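Local structure of MaoC-like dehydratase (Phytophthora Capsici, 3KH8) at residues A[49-54]-A[94-99]; A[62-67]-A[220-225]; A[145-150]-A[163-168]. The protein probably catalyses the reversible hydration of enoyl-CoA thioesters, as a hydro-lyase with the hot-dog fold of the MaoC and hydratase 2 family. All blocks are in the same frame, centred on the assembly; numbering follows the deposited sequence.

How the contacts relate
Contacts 1 and 3 share one beta-sheet through the neighbouring strands 48-54 and 141-154, but in contact 1 the strand meets a loop. They touch directly: Tyr50 O lies 2.7 Å from Gly145 N, probably as a hydrogen bond, and the Tyr50 ring packs on residues of contact 3. Both are partly buried. Contact 2 is the buried one, about 18 Å from contact 1 and 24 Å from contact 3 between centres. Contacts 1 and 2 touch the second subunit; the segments of contact 3 do not. The chemistry differs accordingly: contact 1 relies on a lysine, an amide and one backbone bond, contact 3 on paired strand bonds, and contact 2 on apolar packing and one water.

Contact 1. Residues A[49-54]-A[94-99]; sequences TYTATY and KGQSQD
With chi1 of Thr53 at -63°, its OG1 stands anti to the carbonyl carbon and beside the backbone N, where it meets the amide end of Gln96, whose chain runs extended beyond CG. Gln96 NE2 donates to Thr53 OG1 over 2.9 Å; the angle of 165° at the hydrogen, with the acceptor close to the amide plane, marks a straight bond. The same hydroxyl also bonds to Thr142 OG1 on strand 141-154, which gives it two polar partners. Thr51, two residues earlier, flanks the amide with its methyl, CG2 to Gln96 NE2 being 3.5 Å.

One backbone hydrogen bond crosses the contact: Thr53 N donates to Gly95 O over 3.0 Å. Ala52 CA adds a CA-H...O contact to Gly95 O at 3.3 Å. Lys94, bent at chi4 (-80°), swings its ammonium between the strand and its own turn, with NZ donating over 2.7 Å both to Thr53 O and to Ser97 O.

Beyond this contact, Gln98 O and Asp99 OD1 bond to Arg57 of the second subunit. Tyr50, Ala52 and Tyr54 make their backbone bonds to strand 141-154, whereas Thr53 N serves the loop. The arrangement is a type II' turn, closed by Ser97 N to Lys94 O (3.0 Å); it begins on the last residue of helix 91-94, Gly95 being the first to leave helical angles, and docks on a strand of the hot-dog sheet.

Contact 2. Residues A[62-67]-A[220-225]; sequences YAVGIG and AQVYRL
The backbones of the two short helical runs come closest at Gly65 and Tyr223, whose CA atoms are 4.0 Å apart, a spacing that goes with the missing side chain of Gly65. Tyr223 turns a ring edge to this glycine: Gly65 O lies near the ring plane and 3.6 Å from Tyr223 CB. The CG of Tyr223 is anti to its backbone N (chi1 -179°), which carries the ring alongside that of Tyr62. The two side chains run in the same direction, but their ring planes are inclined by about 57°, so Tyr62 CE1 meets Tyr223 CE1 at 3.7 Å without a stack. One water joins the hydroxyls, 2.8 Å from Tyr62 OH and 2.6 Å from Tyr223 OH. Ile66 CG2 lies 3.5 Å from Tyr223 CE1. Val222 CG1 fills in against Gly65 CA at 3.9 Å and against Val64, which also packs on Val222 of the second subunit.

Tyr223 makes an edge-to-face contact with His250. A Schellman motif with Gly67 as C-prime ends helix 56-65. The contact joins the hydratase 2 N-terminal region to the MaoC-like region, consistent with a double hot-dog protein. Tyr223 begins a run resembling the hydratase 2 motif, which carries a catalytic Asp and His in relatives.

Contact 3. Residues A[145-150]-A[163-168]; sequences GKTKVI and TQTQFE
Gly145 begins the contact opposite Phe167, in a non-hydrogen-bonded pair of two strands running at 164° to each other. The phenyl ring swings in beside the glycine, with Phe167 CD1 3.6 Å from Gly145 CA, and Thr165 CG2 covers part of one ring face. Leu91 and Pro92 of helix 91-94 also pack on this ring.

Lys146 and Gln166 form a hydrogen-bonded pair, each backbone N donating to the other's O over 2.8 Å. The lysine chain, extended through chi3, places CE 3.3 Å from Glu168 OE2; the bend at chi4 (-59°) then sets Lys146 NZ 4.0 Å from that oxygen, an attraction of opposite charges too long for a salt bridge. A water donates to Lys146 O and, weakly, to Gln166 OE1.

Thr147 turns its side chain to the face that carries Thr165 and Phe167, and pairs with Thr165 without backbone hydrogen bonds. Its OG1 is anti to the backbone N, a setting that brings it within 3.4 Å of Thr163 CG2; the bond from Thr147 OG1 to Gln164 O is weak, at 3.5 Å. Thr147 CA adds a CA-H...O contact to Gln164 O.

Lys148 pairs with Gln164 through two backbone bonds, Lys148 N to Gln164 O and Gln164 N to Lys148 O. The Lys148 ammonium leaves the hairpin to bond Leu43 O and Ser45 O. Val149, opposite Thr163, sets CG2 against the threonine hydroxyl. Ile150 ends the run by crossing Gln164 at about a right angle, with Ile150 CD1 at 3.6 Å from Gln164 OE1.

The alternation of pair types marks regular antiparallel pairing, and since strands 141-154 and 158-169 follow each other across a short connection, they form a beta hairpin of the hot-dog sheet.

Contact 1. Residues A[49-54]-A[94-99]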
loop_
_atom_site.group_PDB
_atom_site.type_symbol
_atom_site.label_atom_id
_atom_site.label_comp_id
_atom_site.label_asym_id
_atom_site.label_seq_id
_atom_site.Cartn_x
_atom_site.Cartn_y
_atom_site.Cartn_z
ATOM N N THR A 49 15.392 -23.343 -8.223
ATOM C CA THR A 49 14.830 -22.518 -9.283
ATOM C C THR A 49 13.348 -22.275 -9.012
ATOM O O THR A 49 12.608 -23.200 -8.683
ATOM C CB THR A 49 15.037 -23.164 -10.671
ATOM O OG1 THR A 49 16.434 -23.412 -10.876
ATOM C CG2 THR A 49 14.534 -22.251 -11.777
ATOM N N TYR A 50 12.932 -21.019 -9.126
ATOM C CA TYR A 50 11.529 -20.655 -8.942
ATOM C C TYR A 50 11.122 -19.533 -9.890
ATOM O O TYR A 50 11.946 -19.007 -10.641
ATOM C CB TYR A 50 11.236 -20.286 -7.477
ATOM C CG TYR A 50 11.952 -19.049 -6.976
ATOM C CD1 TYR A 50 11.318 -17.805 -6.982
ATOM C CD2 TYR A 50 13.257 -19.123 -6.487
ATOM C CE1 TYR A 50 11.968 -16.661 -6.520
ATOM C CE2 TYR A 50 13.919 -17.984 -6.024
ATOM C CZ TYR A 50 13.265 -16.758 -6.044
ATOM O OH TYR A 50 13.904 -15.632 -5.588
ATOM N N THR A 51 9.842 -19.184 -9.846
ATOM C CA THR A 51 9.285 -18.152 -10.701
ATOM C C THR A 51 8.773 -17.001 -9.845
ATOM O O THR A 51 8.197 -17.217 -8.779
ATOM C CB THR A 51 8.149 -18.719 -11.579
ATOM O OG1 THR A 51 8.632 -19.878 -12.267
ATOM C CG2 THR A 51 7.691 -17.703 -12.605
ATOM N N ALA A 52 9.008 -15.781 -10.314
ATOM C CA ALA A 52 8.498 -14.588 -9.648
ATOM C C ALA A 52 7.718 -13.741 -10.640
ATOM O O ALA A 52 8.127 -13.571 -11.792
ATOM C CB ALA A 52 9.634 -13.787 -9.028
ATOM N N THR A 53 6.586 -13.220 -10.181
ATOM C CA THR A 53 5.702 -12.418 -11.015
ATOM C C THR A 53 5.261 -11.184 -10.239
ATOM O O THR A 53 4.940 -11.269 -9.054
ATOM C CB THR A 53 4.477 -13.253 -11.473
ATOM O OG1 THR A 53 4.930 -14.345 -12.284
ATOM C CG2 THR A 53 3.488 -12.413 -12.280
ATOM N N TYR A 54 5.283 -10.040 -10.914
ATOM C CA TYR A 54 4.805 -8.779 -10.355
ATOM C C TYR A 54 3.937 -8.101 -11.408
ATOM O O TYR A 54 4.165 -8.274 -12.609
ATOM C CB TYR A 54 5.988 -7.863 -9.990
ATOM C CG TYR A 54 6.779 -7.399 -11.199
ATOM C CD1 TYR A 54 6.521 -6.162 -11.799
ATOM C CD2 TYR A 54 7.764 -8.210 -11.761
ATOM C CE1 TYR A 54 7.229 -5.748 -12.917
ATOM C CE2 TYR A 54 8.476 -7.803 -12.877
ATOM C CZ TYR A 54 8.204 -6.578 -13.452
ATOM O OH TYR A 54 8.912 -6.185 -14.565
ATOM N N LYS A 94 7.926 -12.611 -2.476
ATOM C CA LYS A 94 6.637 -12.593 -3.167
ATOM C C LYS A 94 6.378 -13.841 -4.013
ATOM O O LYS A 94 5.248 -14.348 -4.059
ATOM C CB LYS A 94 6.551 -11.343 -4.047
ATOM C CG LYS A 94 5.154 -11.019 -4.540
ATOM C CD LYS A 94 5.200 -10.010 -5.665
ATOM C CE LYS A 94 3.805 -9.667 -6.131
ATOM N NZ LYS A 94 3.251 -10.708 -7.039
ATOM N N GLY A 95 7.423 -14.329 -4.680
ATOM C CA GLY A 95 7.272 -15.369 -5.694
ATOM C C GLY A 95 6.220 -14.942 -6.705
ATOM O O GLY A 95 6.296 -13.849 -7.269
ATOM N N GLN A 96 5.222 -15.795 -6.914
ATOM C CA GLN A 96 4.128 -15.498 -7.843
ATOM C C GLN A 96 2.813 -15.176 -7.124
ATOM O O GLN A 96 1.755 -15.091 -7.755
ATOM C CB GLN A 96 3.915 -16.662 -8.816
ATOM C CG GLN A 96 4.950 -16.753 -9.931
ATOM C CD GLN A 96 4.516 -17.693 -11.043
ATOM O OE1 GLN A 96 4.409 -18.904 -10.843
ATOM N NE2 GLN A 96 4.266 -17.135 -12.226
ATOM N N SER A 97 2.877 -14.990 -5.807
ATOM C CA SER A 97 1.675 -14.693 -5.034
ATOM C C SER A 97 1.196 -13.255 -5.196
ATOM O O SER A 97 1.998 -12.323 -5.281
ATOM C CB SER A 97 1.877 -15.008 -3.556
ATOM O OG SER A 97 0.701 -14.686 -2.828
ATOM N N GLN A 98 -0.125 -13.092 -5.235
ATOM C CA GLN A 98 -0.743 -11.774 -5.220
ATOM C C GLN A 98 -1.427 -11.528 -3.872
ATOM O O GLN A 98 -2.054 -10.486 -3.666
ATOM C CB GLN A 98 -1.747 -11.636 -6.373
ATOM C CG GLN A 98 -1.116 -11.559 -7.774
ATOM C CD GLN A 98 -0.205 -10.336 -7.981
ATOM O OE1 GLN A 98 -0.508 -9.227 -7.537
ATOM N NE2 GLN A 98 0.904 -10.543 -8.676
ATOM N N ASP A 99 -1.289 -12.489 -2.962
ATOM C CA ASP A 99 -1.926 -12.436 -1.645
ATOM C C ASP A 99 -0.882 -12.247 -0.540
ATOM O O ASP A 99 0.310 -12.116 -0.827
ATOM C CB ASP A 99 -2.725 -13.726 -1.411
ATOM C CG ASP A 99 -3.808 -13.580 -0.342
ATOM O OD1 ASP A 99 -4.011 -12.471 0.205
ATOM O OD2 ASP A 99 -4.463 -14.601 -0.043
#

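Contact 2. Residues A[62-67]-A[220-225]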
loop_
_atom_site.group_PDB
_atom_site.type_symbol
_atom_site.label_atom_id
_atom_site.label_comp_id
_atom_site.label_asym_id
_atom_site.label_seq_id
_atom_site.Cartn_x
_atom_site.Cartn_y
_atom_site.Cartn_z
ATOM N N TYR A 62 4.835 -1.052 -3.657
ATOM C CA TYR A 62 6.214 -0.986 -3.177
ATOM C C TYR A 62 6.694 0.457 -3.024
ATOM O O TYR A 62 7.274 0.814 -1.997
ATOM C CB TYR A 62 7.159 -1.762 -4.106
ATOM C CG TYR A 62 8.614 -1.650 -3.691
ATOM C CD1 TYR A 62 9.086 -2.310 -2.552
ATOM C CD2 TYR A 62 9.513 -0.868 -4.421
ATOM C CE1 TYR A 62 10.423 -2.205 -2.155
ATOM C CE2 TYR A 62 10.860 -0.754 -4.029
ATOM C CZ TYR A 62 11.299 -1.426 -2.894
ATOM O OH TYR A 62 12.615 -1.328 -2.490
ATOM N N ALA A 63 6.456 1.277 -4.048
ATOM C CA ALA A 63 6.860 2.685 -4.022
ATOM C C ALA A 63 6.284 3.412 -2.806
ATOM O O ALA A 63 7.022 4.094 -2.089
ATOM C CB ALA A 63 6.457 3.390 -5.316
ATOM N N VAL A 64 4.984 3.246 -2.555
ATOM C CA VAL A 64 4.366 3.862 -1.372
ATOM C C VAL A 64 4.874 3.214 -0.072
ATOM O O VAL A 64 5.016 3.891 0.947
ATOM C CB VAL A 64 2.791 3.923 -1.427
ATOM C CG1 VAL A 64 2.305 4.563 -2.727
ATOM C CG2 VAL A 64 2.152 2.559 -1.227
ATOM N N GLY A 65 5.184 1.919 -0.138
ATOM C CA GLY A 65 5.734 1.183 0.999
ATOM C C GLY A 65 7.064 1.743 1.481
ATOM O O GLY A 65 7.330 1.763 2.678
ATOM N N ILE A 66 7.901 2.198 0.552
ATOM C CA ILE A 66 9.187 2.801 0.928
ATOM C C ILE A 66 9.087 4.328 1.071
ATOM O O ILE A 66 10.088 5.010 1.287
ATOM C CB ILE A 66 10.344 2.379 -0.016
ATOM C CG1 ILE A 66 10.072 2.806 -1.467
ATOM C CG2 ILE A 66 10.589 0.862 0.090
ATOM C CD1 ILE A 66 11.291 2.674 -2.390
ATOM N N GLY A 67 7.868 4.850 0.956
ATOM C CA GLY A 67 7.606 6.263 1.208
ATOM C C GLY A 67 7.852 7.189 0.033
ATOM O O GLY A 67 7.826 8.408 0.196
ATOM N N ALA A 220 5.742 0.158 8.449
ATOM C CA ALA A 220 5.896 -1.293 8.299
ATOM C C ALA A 220 4.593 -1.980 7.894
ATOM O O ALA A 220 4.619 -3.004 7.210
ATOM C CB ALA A 220 6.454 -1.920 9.575
ATOM N N GLN A 221 3.462 -1.414 8.315
ATOM C CA GLN A 221 2.140 -1.956 7.961
ATOM C C GLN A 221 1.892 -1.860 6.460
ATOM O O GLN A 221 1.177 -2.689 5.885
ATOM C CB GLN A 221 1.022 -1.227 8.710
ATOM C CG GLN A 221 1.096 -1.304 10.238
ATOM C CD GLN A 221 -0.160 -0.762 10.904
ATOM O OE1 GLN A 221 -0.978 -0.107 10.262
ATOM N NE2 GLN A 221 -0.317 -1.036 12.197
ATOM N N VAL A 222 2.484 -0.843 5.833
ATOM C CA VAL A 222 2.356 -0.648 4.387
ATOM C C VAL A 222 3.463 -1.401 3.650
ATOM O O VAL A 222 3.196 -2.102 2.671
ATOM C CB VAL A 222 2.378 0.862 3.995
ATOM C CG1 VAL A 222 2.096 1.040 2.500
ATOM C CG2 VAL A 222 1.355 1.639 4.809
ATOM N N TYR A 223 4.700 -1.271 4.130
ATOM C CA TYR A 223 5.840 -1.921 3.470
ATOM C C TYR A 223 5.711 -3.447 3.391
ATOM O O TYR A 223 6.092 -4.050 2.386
ATOM C CB TYR A 223 7.186 -1.523 4.103
ATOM C CG TYR A 223 8.341 -2.183 3.387
ATOM C CD1 TYR A 223 8.820 -1.673 2.182
ATOM C CD2 TYR A 223 8.916 -3.352 3.883
ATOM C CE1 TYR A 223 9.856 -2.297 1.502
ATOM C CE2 TYR A 223 9.953 -3.989 3.203
ATOM C CZ TYR A 223 10.418 -3.450 2.019
ATOM O OH TYR A 223 11.434 -4.064 1.342
ATOM N N ARG A 224 5.167 -4.069 4.436
ATOM C CA ARG A 224 5.024 -5.536 4.471
ATOM C C ARG A 224 4.184 -6.103 3.318
ATOM O O ARG A 224 4.294 -7.289 2.976
ATOM C CB ARG A 224 4.484 -6.011 5.826
ATOM C CG ARG A 224 3.053 -5.596 6.162
ATOM C CD ARG A 224 2.798 -5.722 7.667
ATOM N NE ARG A 224 2.883 -7.110 8.132
ATOM C CZ ARG A 224 1.883 -7.987 8.074
ATOM N NH1 ARG A 224 0.702 -7.626 7.577
ATOM N NH2 ARG A 224 2.059 -9.229 8.524
ATOM N N LEU A 225 3.362 -5.247 2.713
ATOM C CA LEU A 225 2.460 -5.664 1.643
ATOM C C LEU A 225 3.204 -5.971 0.343
ATOM O O LEU A 225 2.619 -6.489 -0.606
ATOM C CB LEU A 225 1.338 -4.629 1.436
ATOM C CG LEU A 225 0.514 -4.286 2.692
ATOM C CD1 LEU A 225 -0.619 -3.305 2.408
ATOM C CD2 LEU A 225 -0.030 -5.534 3.350
HETATM O O HOH W 1 13.104 -2.617 -0.104
#

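Contact 3. Residues A[145-150]-A[163-168]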
loop_
_atom_site.group_PDB
_atom_site.type_symbol
_atom_site.label_atom_id
_atom_site.label_comp_id
_atom_site.label_asym_id
_atom_site.label_seq_id
_atom_site.Cartn_x
_atom_site.Cartn_y
_atom_site.Cartn_z
ATOM N N GLY A 145 13.853 -17.095 -11.047
ATOM C CA GLY A 145 14.801 -16.896 -9.957
ATOM C C GLY A 145 15.638 -18.136 -9.714
ATOM O O GLY A 145 15.107 -19.247 -9.642
ATOM N N LYS A 146 16.949 -17.941 -9.597
ATOM C CA LYS A 146 17.877 -19.023 -9.271
ATOM C C LYS A 146 18.644 -18.662 -8.008
ATOM O O LYS A 146 19.399 -17.685 -7.987
ATOM C CB LYS A 146 18.848 -19.286 -10.425
ATOM C CG LYS A 146 18.195 -19.796 -11.698
ATOM C CD LYS A 146 19.240 -20.237 -12.709
ATOM C CE LYS A 146 18.618 -20.563 -14.068
ATOM N NZ LYS A 146 17.585 -21.638 -14.004
ATOM N N THR A 147 18.441 -19.445 -6.953
ATOM C CA THR A 147 19.054 -19.149 -5.662
ATOM C C THR A 147 20.038 -20.224 -5.202
ATOM O O THR A 147 19.795 -21.421 -5.371
ATOM C CB THR A 147 18.000 -18.822 -4.568
ATOM O OG1 THR A 147 18.609 -18.863 -3.270
ATOM C CG2 THR A 147 16.845 -19.792 -4.606
ATOM N N LYS A 148 21.151 -19.768 -4.629
ATOM C CA LYS A 148 22.231 -20.643 -4.197
ATOM C C LYS A 148 23.027 -20.009 -3.060
ATOM O O LYS A 148 23.327 -18.811 -3.094
ATOM C CB LYS A 148 23.168 -20.934 -5.370
ATOM C CG LYS A 148 23.983 -22.202 -5.208
ATOM C CD LYS A 148 25.231 -22.172 -6.073
ATOM C CE LYS A 148 25.775 -23.582 -6.316
ATOM N NZ LYS A 148 25.897 -24.386 -5.067
ATOM N N VAL A 149 23.368 -20.818 -2.058
ATOM C CA VAL A 149 24.276 -20.387 -0.992
ATOM C C VAL A 149 25.698 -20.360 -1.559
ATOM O O VAL A 149 26.196 -21.382 -2.037
ATOM C CB VAL A 149 24.195 -21.311 0.247
ATOM C CG1 VAL A 149 25.222 -20.896 1.302
ATOM C CG2 VAL A 149 22.791 -21.293 0.839
ATOM N N ILE A 150 26.334 -19.189 -1.515
ATOM C CA ILE A 150 27.650 -18.989 -2.145
ATOM C C ILE A 150 28.800 -18.779 -1.150
ATOM O O ILE A 150 29.971 -18.839 -1.532
ATOM C CB ILE A 150 27.636 -17.839 -3.192
ATOM C CG1 ILE A 150 27.231 -16.506 -2.542
ATOM C CG2 ILE A 150 26.726 -18.201 -4.370
ATOM C CD1 ILE A 150 27.492 -15.283 -3.404
ATOM N N THR A 163 23.566 -15.787 0.534
ATOM C CA THR A 163 22.648 -16.426 -0.412
ATOM C C THR A 163 22.449 -15.530 -1.632
ATOM O O THR A 163 21.973 -14.393 -1.520
ATOM C CB THR A 163 21.280 -16.753 0.242
ATOM O OG1 THR A 163 21.478 -17.643 1.347
ATOM C CG2 THR A 163 20.326 -17.404 -0.760
ATOM N N GLN A 164 22.827 -16.058 -2.793
ATOM C CA GLN A 164 22.723 -15.344 -4.050
ATOM C C GLN A 164 21.422 -15.688 -4.766
ATOM O O GLN A 164 20.995 -16.841 -4.775
ATOM C CB GLN A 164 23.918 -15.684 -4.940
ATOM C CG GLN A 164 23.912 -15.022 -6.309
ATOM C CD GLN A 164 25.135 -15.391 -7.129
ATOM O OE1 GLN A 164 26.264 -15.115 -6.733
ATOM N NE2 GLN A 164 24.913 -16.019 -8.280
ATOM N N THR A 165 20.804 -14.673 -5.359
ATOM C CA THR A 165 19.630 -14.862 -6.202
ATOM C C THR A 165 19.861 -14.167 -7.534
ATOM O O THR A 165 20.163 -12.975 -7.579
ATOM C CB THR A 165 18.347 -14.317 -5.533
ATOM O OG1 THR A 165 18.137 -14.993 -4.291
ATOM C CG2 THR A 165 17.129 -14.534 -6.430
ATOM N N GLN A 166 19.732 -14.928 -8.614
ATOM C CA GLN A 166 19.813 -14.373 -9.954
ATOM C C GLN A 166 18.436 -14.397 -10.611
ATOM O O GLN A 166 17.794 -15.447 -10.683
ATOM C CB GLN A 166 20.827 -15.154 -10.797
ATOM C CG GLN A 166 22.281 -14.897 -10.422
ATOM C CD GLN A 166 23.249 -15.766 -11.202
ATOM O OE1 GLN A 166 23.397 -16.957 -10.924
ATOM N NE2 GLN A 166 23.915 -15.172 -12.185
ATOM N N PHE A 167 17.979 -13.231 -11.063
ATOM C CA PHE A 167 16.733 -13.131 -11.817
ATOM C C PHE A 167 17.004 -12.906 -13.292
ATOM O O PHE A 167 17.881 -12.121 -13.668
ATOM C CB PHE A 167 15.827 -12.022 -11.276
ATOM C CG PHE A 167 15.167 -12.361 -9.974
ATOM C CD1 PHE A 167 14.202 -13.368 -9.907
ATOM C CD2 PHE A 167 15.510 -11.678 -8.811
ATOM C CE1 PHE A 167 13.594 -13.688 -8.704
ATOM C CE2 PHE A 167 14.902 -11.988 -7.602
ATOM C CZ PHE A 167 13.942 -12.997 -7.547
ATOM N N GLU A 168 16.234 -13.605 -14.120
ATOM C CA GLU A 168 16.364 -13.544 -15.568
ATOM C C GLU A 168 15.010 -13.764 -16.242
ATOM O O GLU A 168 14.103 -14.354 -15.654
ATOM C CB GLU A 168 17.366 -14.602 -16.052
ATOM C CG GLU A 168 17.071 -16.016 -15.541
ATOM C CD GLU A 168 18.079 -17.054 -16.002
ATOM O OE1 GLU A 168 19.263 -16.710 -16.213
ATOM O OE2 GLU A 168 17.684 -18.225 -16.143
HETATM O O HOH W 2 22.084 -18.042 -7.984
#